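Local structure of single-stranded-DNA-specific exonuclease RecJ (Thermus thermophilus, 2ZXR) at residues V103-P108 with K283-L288. The protein degrades single-stranded DNA exonucleolytically in the 5' to 3' direction, using divalent metal ions, and has no detectable activity on single-stranded RNA. Residues are numbered along the deposited sequence; the frame is centred on the assembly and turned at random.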
loop_
_atom_site.group_PDB
_atom_site.type_symbol
_atom_site.label_atom_id
_atom_site.label_comp_id
_atom_site.label_asym_id
_atom_site.label_seq_id
_atom_site.Cartn_x
_atom_site.Cartn_y
_atom_site.Cartn_z
ATOM N N VAL A 103 -29.719 -25.339 -4.194
ATOM C CA VAL A 103 -28.915 -24.301 -4.811
ATOM C C VAL A 103 -27.852 -24.912 -5.716
ATOM O O VAL A 103 -27.397 -26.024 -5.496
ATOM C CB VAL A 103 -28.248 -23.441 -3.690
ATOM C CG1 VAL A 103 -27.479 -24.341 -2.727
ATOM C CG2 VAL A 103 -27.334 -22.395 -4.297
ATOM N N HIS A 104 -27.464 -24.190 -6.751
ATOM C CA HIS A 104 -26.443 -24.706 -7.651
ATOM C C HIS A 104 -25.783 -23.512 -8.298
ATOM O O HIS A 104 -26.402 -22.466 -8.493
ATOM C CB HIS A 104 -27.088 -25.592 -8.709
ATOM C CG HIS A 104 -28.176 -24.900 -9.467
ATOM N ND1 HIS A 104 -27.953 -24.245 -10.662
ATOM C CD2 HIS A 104 -29.472 -24.669 -9.150
ATOM C CE1 HIS A 104 -29.063 -23.636 -11.044
ATOM N NE2 HIS A 104 -29.999 -23.877 -10.143
ATOM N N PRO A 105 -24.503 -23.638 -8.628
ATOM C CA PRO A 105 -23.854 -22.487 -9.256
ATOM C C PRO A 105 -24.181 -22.459 -10.743
ATOM O O PRO A 105 -24.512 -23.485 -11.333
ATOM C CB PRO A 105 -22.378 -22.752 -9.000
ATOM C CG PRO A 105 -22.310 -24.242 -9.141
ATOM C CD PRO A 105 -23.558 -24.752 -8.430
ATOM N N PHE A 106 -24.110 -21.287 -11.348
ATOM C CA PHE A 106 -24.363 -21.212 -12.771
ATOM C C PHE A 106 -23.123 -20.724 -13.510
ATOM O O PHE A 106 -22.793 -19.534 -13.461
ATOM C CB PHE A 106 -25.536 -20.283 -13.074
ATOM C CG PHE A 106 -25.754 -20.062 -14.542
ATOM C CD1 PHE A 106 -25.778 -21.146 -15.424
ATOM C CD2 PHE A 106 -25.893 -18.777 -15.053
ATOM C CE1 PHE A 106 -25.932 -20.955 -16.795
ATOM C CE2 PHE A 106 -26.049 -18.573 -16.422
ATOM C CZ PHE A 106 -26.066 -19.666 -17.294
ATOM N N ILE A 107 -22.421 -21.645 -14.168
ATOM C CA ILE A 107 -21.236 -21.286 -14.953
ATOM C C ILE A 107 -21.607 -21.257 -16.439
ATOM O O ILE A 107 -21.939 -22.287 -17.036
ATOM C CB ILE A 107 -20.059 -22.292 -14.759
ATOM C CG1 ILE A 107 -19.260 -21.940 -13.494
ATOM C CG2 ILE A 107 -19.132 -22.279 -16.001
ATOM C CD1 ILE A 107 -18.468 -20.656 -13.602
ATOM N N PRO A 108 -21.567 -20.067 -17.049
ATOM C CA PRO A 108 -21.899 -19.916 -18.467
ATOM C C PRO A 108 -20.642 -19.712 -19.321
ATOM O O PRO A 108 -20.403 -20.539 -20.232
ATOM C CB PRO A 108 -22.812 -18.698 -18.461
ATOM C CG PRO A 108 -22.128 -17.804 -17.442
ATOM C CD PRO A 108 -21.595 -18.762 -16.359
ATOM N N LYS A 283 -13.120 -24.970 -13.226
ATOM C CA LYS A 283 -12.041 -25.665 -12.537
ATOM C C LYS A 283 -11.769 -25.037 -11.178
ATOM O O LYS A 283 -11.631 -25.745 -10.160
ATOM C CB LYS A 283 -10.760 -25.601 -13.364
ATOM C CG LYS A 283 -10.378 -26.876 -14.104
ATOM C CD LYS A 283 -11.459 -27.355 -15.002
ATOM C CE LYS A 283 -10.983 -28.569 -15.803
ATOM N NZ LYS A 283 -9.742 -28.270 -16.577
ATOM N N ALA A 284 -11.657 -23.709 -11.163
ATOM C CA ALA A 284 -11.381 -23.016 -9.900
ATOM C C ALA A 284 -12.581 -23.155 -8.968
ATOM O O ALA A 284 -12.419 -23.494 -7.792
ATOM C CB ALA A 284 -11.063 -21.524 -10.148
ATOM N N LEU A 285 -13.781 -22.906 -9.493
ATOM C CA LEU A 285 -14.961 -23.010 -8.659
ATOM C C LEU A 285 -15.037 -24.406 -8.045
ATOM O O LEU A 285 -15.237 -24.545 -6.840
ATOM C CB LEU A 285 -16.241 -22.713 -9.450
ATOM C CG LEU A 285 -17.543 -22.808 -8.631
ATOM C CD1 LEU A 285 -17.499 -21.851 -7.443
ATOM C CD2 LEU A 285 -18.741 -22.472 -9.519
ATOM N N ARG A 286 -14.849 -25.438 -8.860
ATOM C CA ARG A 286 -14.924 -26.805 -8.337
ATOM C C ARG A 286 -13.879 -27.042 -7.235
ATOM O O ARG A 286 -14.144 -27.734 -6.255
ATOM C CB ARG A 286 -14.751 -27.824 -9.489
ATOM C CG ARG A 286 -14.843 -29.303 -9.106
ATOM C CD ARG A 286 -16.206 -29.671 -8.454
ATOM N NE ARG A 286 -16.156 -31.030 -7.905
ATOM C CZ ARG A 286 -17.014 -31.555 -7.025
ATOM N NH1 ARG A 286 -18.046 -30.858 -6.557
ATOM N NH2 ARG A 286 -16.804 -32.786 -6.575
ATOM N N LEU A 287 -12.698 -26.450 -7.377
ATOM C CA LEU A 287 -11.685 -26.651 -6.371
ATOM C C LEU A 287 -12.210 -26.152 -5.022
ATOM O O LEU A 287 -11.934 -26.753 -3.990
ATOM C CB LEU A 287 -10.390 -25.906 -6.745
ATOM C CG LEU A 287 -9.298 -25.895 -5.650
ATOM C CD1 LEU A 287 -8.686 -27.298 -5.477
ATOM C CD2 LEU A 287 -8.216 -24.882 -6.003
ATOM N N LEU A 288 -12.985 -25.074 -5.046
ATOM C CA LEU A 288 -13.514 -24.457 -3.824
ATOM C C LEU A 288 -14.749 -25.159 -3.236
ATOM O O LEU A 288 -15.082 -24.956 -2.052
ATOM C CB LEU A 288 -13.860 -22.972 -4.092
ATOM C CG LEU A 288 -12.693 -22.119 -4.607
ATOM C CD1 LEU A 288 -13.126 -20.692 -4.819
ATOM C CD2 LEU A 288 -11.559 -22.181 -3.615
#
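L285 reaches from helix 281-289 to P105, on strand 102-105, and to I107, in the loop that follows. Its CB leaves the helix in the direction of the strand. CG lies anti to the backbone N (chi1 180°), which carries the fork of the side chain outward from the helix. One branch does the touching. L285 CD2 comes to 3.7 Å from P105 CB and 4.0 Å from P105 CG, so the methyl lies against the CB and CG of the proline ring. The same methyl is 4.0 Å from I107 CG1. CD2 thus sits in the angle between P105 and I107. The other methyl, CD1, diverges from this site and makes no close approach to P105 or I107. The contact is wholly apolar and small, with 104 Å² buried in all.

P105 and I107 both point their CB atoms at the helix, while F106 between them points away, as expected for an extended chain. With CG1 anti to the carbonyl carbon (chi1 -83°), I107 turns this methylene to L285 CD2, and the two side chains run past each other in opposite directions. F106 turns to the other side, where it meets R76 and H78. L285 also touches T89 of helix 83-98, so this helix shares in the packing. The side chain of I107 touches D80, a manganese ligand, which places the contact beside the metal-binding region. Strand 102-105 is an outermost strand of the five-stranded parallel sheet, next to strand 74-78. Strand 74-78, helix 83-98 and strand 102-105 form a beta-alpha-beta crossover, and L285 packs helix 281-289 against P105 of its second strand and the loop that follows, in the DHH-family N-terminal domain.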